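Local coordinates for protein Hsp70/Hsp90 co-chaperone CNS1 (PDB 6HFM) that binds the molecular chaperones Hsp90 and Hsp70 as a co-chaperone and stimulates the ATPase of the Hsp70 SSA1, at residues 79-84 / 96-101; 50-55 / 61-66; 119-124 / 139-144; 111-116 / 130-135; 10-15 / 35-40. All coordinates share one frame; numbering follows the deposited sequence. Where two conformers were deposited one is given.

Contact 1. Residues 79-84 / 96-101; sequences LVLEGP and FTPKKV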
# COMPACT_ATOMS: atom_id res chain seq x y z
N LEU A 79 -4.18 6.07 11.67
CA LEU A 79 -3.20 5.35 12.48
C LEU A 79 -1.79 5.93 12.37
O LEU A 79 -1.17 6.24 13.38
CB LEU A 79 -3.16 3.86 12.10
CG LEU A 79 -2.22 2.94 12.89
CD1 LEU A 79 -2.66 2.81 14.34
CD2 LEU A 79 -2.12 1.57 12.23
N VAL A 80 -1.28 6.06 11.15
CA VAL A 80 0.11 6.49 10.94
C VAL A 80 0.36 7.97 11.26
O VAL A 80 1.48 8.34 11.59
CB VAL A 80 0.65 6.14 9.52
CG1 VAL A 80 0.57 4.64 9.27
CG2 VAL A 80 -0.06 6.93 8.41
N LEU A 81 -0.69 8.80 11.19
CA LEU A 81 -0.57 10.23 11.52
C LEU A 81 -1.01 10.61 12.95
O LEU A 81 -0.92 11.78 13.30
CB LEU A 81 -1.35 11.07 10.50
CG LEU A 81 -0.98 10.92 9.03
CD1 LEU A 81 -1.80 11.88 8.18
CD2 LEU A 81 0.51 11.15 8.77
N GLU A 82 -1.47 9.65 13.77
CA GLU A 82 -2.03 9.98 15.10
C GLU A 82 -0.98 10.38 16.13
O GLU A 82 -1.20 11.32 16.90
CB GLU A 82 -2.89 8.83 15.68
CG GLU A 82 -2.15 7.67 16.32
CD GLU A 82 -3.05 6.50 16.68
OE1 GLU A 82 -4.29 6.68 16.78
OE2 GLU A 82 -2.53 5.38 16.88
N GLY A 83 0.14 9.67 16.15
CA GLY A 83 1.21 9.94 17.12
C GLY A 83 1.90 11.26 16.84
O GLY A 83 1.67 11.88 15.80
N PRO A 84 2.75 11.73 17.79
CA PRO A 84 3.58 12.92 17.56
C PRO A 84 4.30 12.84 16.22
O PRO A 84 4.92 11.82 15.91
CB PRO A 84 4.57 12.88 18.72
CG PRO A 84 3.84 12.20 19.82
CD PRO A 84 2.86 11.25 19.18
N PHE A 96 0.65 17.41 6.99
CA PHE A 96 0.42 15.97 7.20
C PHE A 96 -0.64 15.73 8.28
O PHE A 96 -0.33 15.35 9.41
CB PHE A 96 1.73 15.24 7.50
CG PHE A 96 2.63 15.11 6.29
CD1 PHE A 96 2.64 13.93 5.54
CD2 PHE A 96 3.45 16.16 5.89
CE1 PHE A 96 3.45 13.81 4.42
CE2 PHE A 96 4.26 16.04 4.77
CZ PHE A 96 4.26 14.86 4.04
N THR A 97 -1.89 15.98 7.90
CA THR A 97 -3.06 15.67 8.73
C THR A 97 -3.99 14.78 7.90
O THR A 97 -3.85 14.74 6.67
CB THR A 97 -3.83 16.94 9.16
OG1 THR A 97 -4.55 17.49 8.04
CG2 THR A 97 -2.88 17.99 9.72
N PRO A 98 -4.93 14.07 8.54
CA PRO A 98 -5.82 13.17 7.79
C PRO A 98 -6.62 13.81 6.65
O PRO A 98 -6.79 13.18 5.61
CB PRO A 98 -6.76 12.64 8.88
CG PRO A 98 -5.93 12.65 10.11
CD PRO A 98 -5.09 13.89 10.00
N LYS A 99 -7.10 15.04 6.84
CA LYS A 99 -7.84 15.76 5.80
C LYS A 99 -6.92 16.29 4.70
O LYS A 99 -7.25 16.18 3.52
CB LYS A 99 -8.64 16.94 6.40
CG LYS A 99 -9.44 17.78 5.40
CD LYS A 99 -10.39 16.95 4.56
CE LYS A 99 -11.42 17.81 3.85
NZ LYS A 99 -12.47 16.96 3.20
N LYS A 100 -5.79 16.86 5.09
CA LYS A 100 -4.92 17.58 4.15
C LYS A 100 -4.06 16.70 3.24
O LYS A 100 -3.50 17.21 2.27
CB LYS A 100 -4.02 18.56 4.91
CG LYS A 100 -4.79 19.68 5.59
CD LYS A 100 -3.87 20.52 6.46
CE LYS A 100 -4.62 21.69 7.08
NZ LYS A 100 -3.78 22.43 8.06
N VAL A 101 -3.94 15.40 3.54
CA VAL A 101 -3.18 14.49 2.67
C VAL A 101 -4.08 13.78 1.67
O VAL A 101 -5.27 13.58 1.92
CB VAL A 101 -2.35 13.44 3.44
CG1 VAL A 101 -1.34 14.12 4.36
CG2 VAL A 101 -3.22 12.45 4.22
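Leu81 meets the loop at Phe96, Thr97 and Pro98 almost single-handed, one branched side chain laid against a bend of backbone. Its CD1 methyl does most of the touching. It comes to 3.6 Å from Thr97 C, on the peptide that leads into Pro98, and the CD of the proline ring lies 4.3 Å from Leu81 CD1. The same methyl reaches on to Val101, whose CG2 stands 4.2 Å from Leu81 CD1. The other branch turns to Phe96, with Leu81 CD2 4.5 Å from Phe96 CB, while the phenylalanine ring leads away from the helix to stack on Phe88. Leu81 owes this reach to an extended side chain, CG opposite the carbonyl carbon (chi1 -57°) and CD1 carried outward in line. No hydrogen bond crosses between 79-84 and 96-101; the CD1 methyl rests by van der Waals contact on peptide and side chains alike. The loop is held in shape from within: Lys100 N donates to Thr97 OG1 over 3.3 Å, and Val101 N to Thr97 O. Leu81 thus joins the last turn of helix 73-82 to the chain that enters strand 101-106, and the hydroxyl bond at Thr97 makes the bend it packs on an ST motif.

Contact 2. Residues 50-55 / 61-66; sequences PALIMY and FDFVGE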
# COMPACT_ATOMS: atom_id res chain seq x y z
N PRO A 50 1.40 -6.93 5.22
CA PRO A 50 2.14 -5.76 5.68
C PRO A 50 1.87 -4.55 4.79
O PRO A 50 1.33 -4.69 3.69
CB PRO A 50 3.61 -6.21 5.56
CG PRO A 50 3.59 -7.63 5.11
CD PRO A 50 2.26 -7.83 4.46
N ALA A 51 2.28 -3.38 5.27
CA ALA A 51 2.18 -2.13 4.50
C ALA A 51 3.44 -1.29 4.61
O ALA A 51 3.98 -1.09 5.71
CB ALA A 51 0.98 -1.32 4.95
N LEU A 52 3.91 -0.81 3.46
CA LEU A 52 4.91 0.25 3.38
C LEU A 52 4.18 1.56 3.11
O LEU A 52 3.41 1.66 2.15
CB LEU A 52 5.91 -0.03 2.25
CG LEU A 52 6.85 -1.21 2.47
CD1 LEU A 52 7.60 -1.55 1.19
CD2 LEU A 52 7.85 -0.92 3.58
N ILE A 53 4.40 2.55 3.97
CA ILE A 53 3.75 3.86 3.84
C ILE A 53 4.84 4.87 3.54
O ILE A 53 5.66 5.18 4.40
CB ILE A 53 2.93 4.24 5.10
CG1 ILE A 53 1.89 3.15 5.42
CG2 ILE A 53 2.23 5.58 4.92
CD1 ILE A 53 2.32 2.20 6.51
N MET A 54 4.85 5.37 2.30
CA MET A 54 5.89 6.27 1.81
C MET A 54 5.45 7.72 1.97
O MET A 54 4.31 8.06 1.66
CB MET A 54 6.18 6.00 0.33
CG MET A 54 6.34 4.53 -0.06
SD MET A 54 7.58 3.65 0.89
CE MET A 54 9.07 4.51 0.41
N TYR A 55 6.37 8.57 2.43
CA TYR A 55 6.17 10.02 2.47
C TYR A 55 7.25 10.64 1.59
O TYR A 55 8.26 11.14 2.10
CB TYR A 55 6.27 10.54 3.92
CG TYR A 55 5.42 9.79 4.92
CD1 TYR A 55 4.05 10.06 5.04
CD2 TYR A 55 5.97 8.81 5.74
CE1 TYR A 55 3.27 9.38 5.96
CE2 TYR A 55 5.20 8.13 6.67
CZ TYR A 55 3.84 8.41 6.77
OH TYR A 55 3.07 7.73 7.68
N PHE A 61 9.58 6.95 5.45
CA PHE A 61 8.54 5.93 5.30
C PHE A 61 8.28 5.21 6.62
O PHE A 61 9.13 5.21 7.51
CB PHE A 61 8.85 4.95 4.15
CG PHE A 61 9.92 3.93 4.47
CD1 PHE A 61 9.58 2.60 4.75
CD2 PHE A 61 11.27 4.27 4.44
CE1 PHE A 61 10.56 1.65 5.03
CE2 PHE A 61 12.25 3.33 4.72
CZ PHE A 61 11.90 2.02 5.01
N ASP A 62 7.08 4.64 6.73
CA ASP A 62 6.70 3.80 7.86
C ASP A 62 6.49 2.38 7.38
O ASP A 62 6.21 2.14 6.20
CB ASP A 62 5.39 4.28 8.49
CG ASP A 62 5.50 5.62 9.19
OD1 ASP A 62 6.61 6.04 9.58
OD2 ASP A 62 4.44 6.26 9.37
N PHE A 63 6.62 1.44 8.31
CA PHE A 63 6.32 0.04 8.08
C PHE A 63 5.31 -0.44 9.13
O PHE A 63 5.53 -0.26 10.33
CB PHE A 63 7.59 -0.80 8.17
CG PHE A 63 7.35 -2.28 8.05
CD1 PHE A 63 6.97 -2.84 6.84
CD2 PHE A 63 7.49 -3.12 9.16
CE1 PHE A 63 6.74 -4.20 6.73
CE2 PHE A 63 7.26 -4.48 9.05
CZ PHE A 63 6.88 -5.02 7.83
N VAL A 64 4.21 -1.03 8.67
CA VAL A 64 3.20 -1.61 9.54
C VAL A 64 3.14 -3.09 9.21
O VAL A 64 2.81 -3.46 8.08
CB VAL A 64 1.83 -0.92 9.33
CG1 VAL A 64 0.75 -1.54 10.22
CG2 VAL A 64 1.94 0.57 9.62
N GLY A 65 3.47 -3.94 10.18
CA GLY A 65 3.61 -5.37 9.95
C GLY A 65 2.35 -6.10 9.54
O GLY A 65 2.42 -7.05 8.76
N GLU A 66 1.21 -5.66 10.08
CA GLU A 66 -0.10 -6.29 9.83
C GLU A 66 -1.20 -5.26 9.61
O GLU A 66 -1.48 -4.43 10.49
CB GLU A 66 -0.49 -7.18 11.02
CG GLU A 66 0.42 -8.38 11.21
CD GLU A 66 -0.06 -9.32 12.31
OE1 GLU A 66 -0.92 -8.93 13.12
OE2 GLU A 66 0.44 -10.46 12.34
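Tyr55 and Asp62 meet where strands 50-55 and 61-64 run antiparallel, their short axes at 166°. The phenol OH of Tyr55 donates to Asp62 OD2 over 2.6 Å, arriving from above the carboxylate plane; ring and carboxylate are turned 75° against each other, and the carboxylate carbon sits at the ring edge. Asp62 OD2 also takes a salt bridge from Arg87, so two partners grip one oxygen. A phenylalanine in place of Tyr55 would probably keep the ring packing but leave Asp62 OD2 without its phenol donor and its carboxylate freer to turn.

On the same face as Asp62, Ile53 and Val64 slant across one another, Ile53 CD1 lying 3.5 Å from Val64 CG2. The other face carries Leu52, Met54, Phe61 and Phe63. Phe61 has CG wedged between backbone N and carbonyl carbon (chi1 75°), which lays its ring alongside both Leu52 and Met54. The first two torsions of Met54 bring SD to 3.7 Å from Phe61 CB, and a bend at chi3 turns CE back toward Phe61. Met54 SD lies 5.1 Å from the centroid of the Phe61 ring, oblique to it, a Met-aromatic contact. Leu52 CD2 serves both rings, 4.0 Å from Phe61 CE1 and at the edge of Phe63.

Ala51 with Val64 and Ile53 with Asp62 are the hydrogen-bonded pairs of this beta hairpin, each closed by two backbone bonds. Strand 139-145 runs parallel along the opposite edge of 47-55, Val80 of helix 73-82 packs on Ile53, Tyr55 and Asp62, and Phe63 leans on Leu29 and Leu30.

Contact 3. Residues 119-124 / 139-144; sequences LTFHDI and LKIYIV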
# COMPACT_ATOMS: atom_id res chain seq x y z
N LEU A 119 -12.69 3.73 0.99
CA LEU A 119 -12.59 2.37 0.44
C LEU A 119 -11.76 1.47 1.35
O LEU A 119 -10.80 1.93 1.97
CB LEU A 119 -11.98 2.40 -0.96
CG LEU A 119 -12.73 3.16 -2.05
CD1 LEU A 119 -11.88 3.24 -3.31
CD2 LEU A 119 -14.07 2.52 -2.36
N THR A 120 -12.12 0.19 1.40
CA THR A 120 -11.30 -0.83 2.04
C THR A 120 -10.20 -1.29 1.08
O THR A 120 -10.34 -1.20 -0.15
CB THR A 120 -12.11 -2.07 2.45
OG1 THR A 120 -12.66 -2.68 1.28
CG2 THR A 120 -13.22 -1.70 3.43
N PHE A 121 -9.10 -1.79 1.64
CA PHE A 121 -8.04 -2.34 0.80
C PHE A 121 -8.53 -3.57 0.02
O PHE A 121 -8.14 -3.76 -1.13
CB PHE A 121 -6.77 -2.60 1.60
CG PHE A 121 -6.08 -1.32 2.01
CD1 PHE A 121 -5.42 -0.55 1.05
CD2 PHE A 121 -6.12 -0.87 3.32
CE1 PHE A 121 -4.81 0.65 1.40
CE2 PHE A 121 -5.50 0.33 3.68
CZ PHE A 121 -4.85 1.09 2.72
N HIS A 122 -9.42 -4.37 0.62
CA HIS A 122 -10.07 -5.48 -0.09
C HIS A 122 -10.69 -4.99 -1.40
O HIS A 122 -10.47 -5.58 -2.46
CB HIS A 122 -11.15 -6.15 0.77
CG HIS A 122 -11.98 -7.17 0.04
ND1 HIS A 122 -13.18 -6.86 -0.57
CD2 HIS A 122 -11.76 -8.48 -0.20
CE1 HIS A 122 -13.67 -7.94 -1.14
NE2 HIS A 122 -12.83 -8.94 -0.94
N ASP A 123 -11.49 -3.92 -1.32
CA ASP A 123 -12.19 -3.41 -2.50
C ASP A 123 -11.25 -2.82 -3.54
O ASP A 123 -11.46 -3.03 -4.74
CB ASP A 123 -13.28 -2.41 -2.09
CG ASP A 123 -14.49 -3.09 -1.42
OD1 ASP A 123 -14.54 -4.34 -1.35
OD2 ASP A 123 -15.41 -2.37 -0.99
N ILE A 124 -10.19 -2.13 -3.10
CA ILE A 124 -9.19 -1.58 -4.03
C ILE A 124 -8.45 -2.69 -4.79
O ILE A 124 -8.29 -2.60 -6.01
CB ILE A 124 -8.18 -0.66 -3.30
CG1 ILE A 124 -8.90 0.61 -2.83
CG2 ILE A 124 -6.99 -0.30 -4.19
CD1 ILE A 124 -8.13 1.41 -1.80
N LEU A 139 1.15 -4.15 0.90
CA LEU A 139 0.64 -2.86 0.44
C LEU A 139 1.80 -1.88 0.28
O LEU A 139 2.78 -1.95 1.02
CB LEU A 139 -0.37 -2.27 1.43
CG LEU A 139 -1.68 -3.02 1.60
CD1 LEU A 139 -2.43 -2.50 2.82
CD2 LEU A 139 -2.53 -2.93 0.33
N LYS A 140 1.69 -1.00 -0.70
CA LYS A 140 2.57 0.16 -0.84
C LYS A 140 1.69 1.37 -1.14
O LYS A 140 0.98 1.39 -2.13
CB LYS A 140 3.60 -0.07 -1.95
CG LYS A 140 4.56 1.10 -2.17
CD LYS A 140 5.76 0.73 -3.04
CE LYS A 140 5.39 0.26 -4.45
NZ LYS A 140 4.70 1.26 -5.32
N ILE A 141 1.72 2.36 -0.25
CA ILE A 141 0.93 3.58 -0.41
C ILE A 141 1.85 4.79 -0.28
O ILE A 141 2.90 4.73 0.37
CB ILE A 141 -0.28 3.66 0.58
CG1 ILE A 141 0.14 3.92 2.02
CG2 ILE A 141 -1.11 2.38 0.49
CD1 ILE A 141 -1.01 4.28 2.93
N TYR A 142 1.44 5.88 -0.93
CA TYR A 142 2.15 7.16 -0.89
C TYR A 142 1.23 8.19 -0.26
O TYR A 142 0.14 8.43 -0.76
CB TYR A 142 2.57 7.60 -2.30
CG TYR A 142 3.44 6.59 -3.02
CD1 TYR A 142 4.83 6.65 -2.93
CD2 TYR A 142 2.87 5.54 -3.75
CE1 TYR A 142 5.64 5.71 -3.57
CE2 TYR A 142 3.67 4.60 -4.40
CZ TYR A 142 5.05 4.68 -4.31
OH TYR A 142 5.82 3.74 -4.94
N ILE A 143 1.68 8.80 0.84
CA ILE A 143 0.91 9.85 1.51
C ILE A 143 1.56 11.18 1.16
O ILE A 143 2.72 11.42 1.48
CB ILE A 143 0.82 9.59 3.04
CG1 ILE A 143 -0.07 8.36 3.28
CG2 ILE A 143 0.26 10.81 3.77
CD1 ILE A 143 -0.23 7.93 4.73
N VAL A 144 0.80 12.03 0.46
CA VAL A 144 1.31 13.31 -0.06
C VAL A 144 0.29 14.42 0.20
O VAL A 144 -0.87 14.27 -0.14
CB VAL A 144 1.58 13.23 -1.59
CG1 VAL A 144 2.17 14.54 -2.11
CG2 VAL A 144 2.53 12.08 -1.90
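The Phe121 ring carries Leu139 CD1 over the centre of one face, a CH-pi contact with the methyl 3.9 Å from the centroid and only 9° off the ring normal. Ile141 CG2 approaches the same ring obliquely, 4.2 Å from Phe121 CE1. A second flat group, the His122 imidazole, has Asp123 OD1 at its edge and in its plane: ND1 of His122 donates to that oxygen over 3.0 Å, on the anti side of the carboxylate and somewhat out of the carboxylate plane.

Leu139 applies both its methyls to the phenylalanine, for while CD1 sits over the face, its CD2 lies 3.8 Å from Phe121 CD1. Ile141 crosses Phe121 at about a right angle. Its CG1 occupies the cramped site between backbone N and carbonyl carbon (chi1 72°), and this leaves CG2 opposite the carbonyl carbon as the branch that meets the ring. Replacing Phe121 with an alanine would probably open a gap beneath Leu139 and Ile141, leaving the Leu139 methyls without the ring they rest on.

Thr120 is the N-cap residue, and its OG1 accepts from Asp123 N over 3.1 Å, a capping bond at the start of the turn that carries Phe121.

All three touching residues are buried near the centre of the chain. Tyr49 of strand 47-55 lies against Phe121 and Leu139, Leu76 of helix 73-82 touches Phe121 and Ile141, and Val103 and Met105 of strand 101-106 touch Ile141. Helix 121-126 thus packs on the sheet strand 139-145 beside helix 73-82.

Contact 4. Residues 111-116 / 130-135; sequences GLIKAG and PDVPLF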
# COMPACT_ATOMS: atom_id res chain seq x y z
N GLY A 111 1.43 3.58 -13.45
CA GLY A 111 0.85 4.88 -13.13
C GLY A 111 0.45 4.98 -11.67
O GLY A 111 0.73 4.08 -10.88
N LEU A 112 -0.21 6.08 -11.32
CA LEU A 112 -0.71 6.33 -9.97
C LEU A 112 -2.21 6.57 -9.94
O LEU A 112 -2.76 7.22 -10.82
CB LEU A 112 -0.02 7.55 -9.36
CG LEU A 112 1.47 7.45 -9.09
CD1 LEU A 112 2.02 8.84 -8.80
CD2 LEU A 112 1.75 6.51 -7.93
N ILE A 113 -2.87 6.04 -8.91
CA ILE A 113 -4.29 6.32 -8.67
C ILE A 113 -4.46 6.91 -7.28
O ILE A 113 -3.78 6.49 -6.34
CB ILE A 113 -5.18 5.06 -8.86
CG1 ILE A 113 -6.66 5.44 -8.85
CG2 ILE A 113 -4.89 3.99 -7.80
CD1 ILE A 113 -7.54 4.39 -9.46
N LYS A 114 -5.35 7.89 -7.16
CA LYS A 114 -5.78 8.40 -5.86
C LYS A 114 -6.69 7.35 -5.22
O LYS A 114 -7.73 7.00 -5.78
CB LYS A 114 -6.51 9.74 -6.03
CG LYS A 114 -6.73 10.50 -4.73
CD LYS A 114 -7.50 11.79 -4.95
CE LYS A 114 -8.98 11.56 -5.27
NZ LYS A 114 -9.73 10.87 -4.18
N ALA A 115 -6.29 6.83 -4.06
CA ALA A 115 -7.07 5.85 -3.32
C ALA A 115 -8.14 6.55 -2.48
O ALA A 115 -7.81 7.35 -1.60
CB ALA A 115 -6.17 5.02 -2.42
N GLY A 116 -9.41 6.25 -2.76
CA GLY A 116 -10.53 6.82 -2.01
C GLY A 116 -10.45 6.51 -0.53
O GLY A 116 -10.27 5.35 -0.15
N PRO A 130 -9.57 -0.00 -12.11
CA PRO A 130 -8.10 0.00 -12.21
C PRO A 130 -7.43 -1.12 -11.42
O PRO A 130 -7.89 -1.46 -10.32
CB PRO A 130 -7.71 1.36 -11.61
CG PRO A 130 -8.87 1.76 -10.77
CD PRO A 130 -10.09 1.14 -11.35
N ASP A 131 -6.36 -1.68 -11.99
CA ASP A 131 -5.65 -2.82 -11.43
C ASP A 131 -4.56 -2.30 -10.49
O ASP A 131 -3.53 -1.80 -10.95
CB ASP A 131 -5.06 -3.67 -12.57
CG ASP A 131 -4.56 -5.05 -12.11
OD1 ASP A 131 -4.59 -5.36 -10.90
OD2 ASP A 131 -4.14 -5.83 -13.00
N VAL A 132 -4.80 -2.42 -9.18
CA VAL A 132 -3.90 -1.91 -8.14
C VAL A 132 -3.26 -3.11 -7.42
O VAL A 132 -3.95 -3.78 -6.65
CB VAL A 132 -4.67 -1.03 -7.13
CG1 VAL A 132 -3.77 -0.55 -5.99
CG2 VAL A 132 -5.29 0.18 -7.84
N PRO A 133 -1.95 -3.38 -7.66
CA PRO A 133 -1.34 -4.58 -7.07
C PRO A 133 -0.77 -4.45 -5.66
O PRO A 133 -0.48 -3.34 -5.18
CB PRO A 133 -0.18 -4.90 -8.04
CG PRO A 133 -0.32 -3.97 -9.18
CD PRO A 133 -1.07 -2.79 -8.68
N LEU A 134 -0.59 -5.60 -5.02
CA LEU A 134 0.41 -5.75 -3.97
C LEU A 134 1.80 -5.76 -4.62
O LEU A 134 1.96 -6.17 -5.78
CB LEU A 134 0.20 -7.06 -3.19
CG LEU A 134 -1.09 -7.22 -2.37
CD1 LEU A 134 -1.11 -8.60 -1.74
CD2 LEU A 134 -1.20 -6.14 -1.31
N PHE A 135 2.78 -5.28 -3.85
CA PHE A 135 4.18 -5.35 -4.24
C PHE A 135 4.90 -6.21 -3.20
O PHE A 135 4.89 -5.88 -2.02
CB PHE A 135 4.78 -3.93 -4.36
CG PHE A 135 4.31 -3.21 -5.59
CD1 PHE A 135 5.06 -3.26 -6.77
CD2 PHE A 135 3.11 -2.52 -5.60
CE1 PHE A 135 4.61 -2.62 -7.92
CE2 PHE A 135 2.66 -1.88 -6.75
CZ PHE A 135 3.41 -1.94 -7.91
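Ile113 makes both apolar contacts here, one with Pro130 and one with Val132, and its two branches divide the work. The longer branch runs out to the proline ring, CD1 of Ile113 lying 3.7 Å from Pro130 CB; its still closer approach to CG of that ring is doubtfully short. The isoleucine chain crosses the ring at about a right angle. With CG1 opposite the backbone N (chi1 -170°), the extended chain delivers its terminal methyl straight to the ring.

The shorter branch serves the more buried partner. Ile113 CG2 stands 3.8 Å from Val132 CG2, again with the side chains nearly perpendicular, and Val132 also leans on Met105 and Ile124. This is how the edge strand 112-114, which pairs antiparallel with 101-106 in the mixed sheet of the C-terminal wheel domain, meets the connection that follows helix 121-126. A cis peptide bond before Pro130 shapes that connection.

Hydrogen bonds are absent between 111-116 and 130-135; each segment is bonded elsewhere. Ile113 pairs through its backbone with Met105, whereas Asp131 uses OD1 to meet the Thr19 hydroxyl and its backbone to meet Lys108. The side chain of Val132 lies about 6 Å from the bound magnesium ion, which is held at Asn17 and Leu125.

Contact 5. Residues 10-15 / 35-40; sequences ESAMTL and IRLEDP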
# COMPACT_ATOMS: atom_id res chain seq x y z
N GLU A 10 -3.26 -19.21 -1.62
CA GLU A 10 -3.23 -18.96 -3.06
C GLU A 10 -4.64 -18.93 -3.66
O GLU A 10 -4.98 -18.01 -4.40
CB GLU A 10 -2.38 -20.01 -3.79
CG GLU A 10 -0.88 -19.89 -3.56
CD GLU A 10 -0.07 -21.03 -4.17
OE1 GLU A 10 1.16 -21.08 -3.94
OE2 GLU A 10 -0.65 -21.88 -4.88
N SER A 11 -5.44 -19.94 -3.34
CA SER A 11 -6.82 -20.03 -3.83
C SER A 11 -7.69 -18.87 -3.31
O SER A 11 -8.55 -18.36 -4.04
CB SER A 11 -7.45 -21.37 -3.44
OG SER A 11 -6.74 -22.45 -4.04
N ALA A 12 -7.45 -18.47 -2.07
CA ALA A 12 -8.17 -17.35 -1.46
C ALA A 12 -7.79 -16.00 -2.07
O ALA A 12 -8.65 -15.12 -2.20
CB ALA A 12 -7.92 -17.33 0.04
N MET A 13 -6.52 -15.84 -2.43
CA MET A 13 -6.05 -14.59 -3.05
C MET A 13 -6.51 -14.45 -4.50
O MET A 13 -6.82 -13.34 -4.93
CB MET A 13 -4.53 -14.45 -2.90
CG MET A 13 -4.10 -14.14 -1.47
SD MET A 13 -2.31 -14.04 -1.24
CE MET A 13 -1.93 -12.53 -2.13
N THR A 14 -6.58 -15.56 -5.26
CA THR A 14 -7.09 -15.52 -6.63
C THR A 14 -8.59 -15.19 -6.64
O THR A 14 -9.06 -14.47 -7.52
CB THR A 14 -6.81 -16.84 -7.38
OG1 THR A 14 -5.42 -17.17 -7.27
CG2 THR A 14 -7.18 -16.72 -8.86
N LEU A 15 -9.33 -15.71 -5.66
CA LEU A 15 -10.76 -15.37 -5.53
C LEU A 15 -10.94 -13.86 -5.34
O LEU A 15 -11.85 -13.26 -5.89
CB LEU A 15 -11.39 -16.10 -4.34
CG LEU A 15 -12.86 -15.80 -4.06
CD1 LEU A 15 -13.75 -16.36 -5.17
CD2 LEU A 15 -13.27 -16.36 -2.71
N ILE A 35 2.24 -12.85 5.09
CA ILE A 35 0.89 -12.59 4.58
C ILE A 35 0.09 -13.84 4.94
O ILE A 35 0.60 -14.95 4.80
CB ILE A 35 0.87 -12.28 3.05
CG1 ILE A 35 -0.57 -12.05 2.55
CG2 ILE A 35 1.57 -13.37 2.25
CD1 ILE A 35 -0.64 -11.45 1.15
N ARG A 36 -1.12 -13.66 5.45
CA ARG A 36 -1.91 -14.81 5.93
C ARG A 36 -3.39 -14.50 6.05
O ARG A 36 -3.79 -13.34 6.18
CB ARG A 36 -1.39 -15.28 7.30
CG ARG A 36 -1.69 -14.34 8.46
CD ARG A 36 -1.03 -14.82 9.74
NE ARG A 36 -1.79 -14.41 10.93
CZ ARG A 36 -1.83 -13.17 11.42
NH1 ARG A 36 -1.14 -12.18 10.86
NH2 ARG A 36 -2.56 -12.92 12.51
N LEU A 37 -4.19 -15.57 6.00
CA LEU A 37 -5.59 -15.53 6.44
C LEU A 37 -5.62 -15.64 7.95
O LEU A 37 -4.89 -16.46 8.52
CB LEU A 37 -6.37 -16.69 5.82
CG LEU A 37 -6.56 -16.63 4.30
CD1 LEU A 37 -6.97 -18.00 3.75
CD2 LEU A 37 -7.59 -15.57 3.93
N GLU A 38 -6.46 -14.83 8.59
CA GLU A 38 -6.57 -14.83 10.06
C GLU A 38 -6.88 -16.24 10.58
O GLU A 38 -6.29 -16.68 11.57
CB GLU A 38 -7.63 -13.83 10.53
CG GLU A 38 -7.57 -13.54 12.02
CD GLU A 38 -8.33 -12.28 12.42
OE1 GLU A 38 -8.01 -11.73 13.50
OE2 GLU A 38 -9.25 -11.85 11.68
N ASP A 39 -7.78 -16.94 9.89
CA ASP A 39 -8.04 -18.36 10.13
C ASP A 39 -7.51 -19.11 8.91
O ASP A 39 -8.12 -19.03 7.85
CB ASP A 39 -9.54 -18.61 10.31
CG ASP A 39 -10.09 -18.04 11.61
OD1 ASP A 39 -11.32 -18.11 11.82
OD2 ASP A 39 -9.29 -17.52 12.43
N PRO A 40 -6.36 -19.81 9.04
CA PRO A 40 -5.67 -20.32 7.84
C PRO A 40 -6.46 -21.28 6.94
O PRO A 40 -6.15 -21.37 5.75
CB PRO A 40 -4.45 -21.05 8.42
CG PRO A 40 -4.25 -20.48 9.76
CD PRO A 40 -5.61 -20.12 10.27
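Where the N-terminal helix 4-15 meets the short edge strand 36-37 of the mixed sheet, two apolar pairs make the join. Met13 and Ile35 reach toward each other tip to tip: CE of Met13 lies 3.7 Å from Ile35 CD1, and Met13 SD is 3.9 Å from the same methyl. The methionine runs out extended and bends only at its last torsion (chi3 70°), which turns CE onto the isoleucine. Ile35 in turn holds CG1 opposite its backbone N (chi1 178°), a straight chain that points CD1 at the helix, and Met13 covers the rest of the distance.

One residue earlier on the helix, Ala12 offers only its methyl. Leu37 fills in from the strand side, its CD1 3.9 Å from Ala12 CB, so a small residue on the helix is matched by a longer one opposite. Ile35 and Leu37, two apart along the chain, both face the helix, while Arg36 between them points away and forms a salt bridge with Glu66.

No hydrogen bond links 10-15 to 35-40. The helix keeps its own backbone bonds, such as Thr14 N to Glu10 O at 3.0 Å. Around the contact, Met8 and Leu9 from the preceding turn of the helix also touch Leu37. Leu134 of strand 134-135 packs on both Met13 and Ile35, and Leu47 and Tyr49 of the neighbouring strand 47-55 lie against Ile35.

Overall arrangement
Contact 3 lies deepest, about 5 Å between its centre and that of the chain, and contact 5 is farthest out at about 18 Å. Contacts 2 and 3 share the core sheet, where strands 47-55 and 139-145 are neighbours; contact 2 alone is backbone-bonded across its segments and adds a polar Tyr-Asp pair, whereas the others rest on van der Waals packing. Contact 1, buried though about 16 Å from the centre, touches contact 2 through Val80 and Phe96 and contact 3 through Val80 and Val101. Contacts 3 and 4 interleave in sequence and meet at Ile124 and Val132. Leu134 connects contact 4 to the partly buried contact 5, which reaches contact 2 through the Arg36–Glu66 salt bridge.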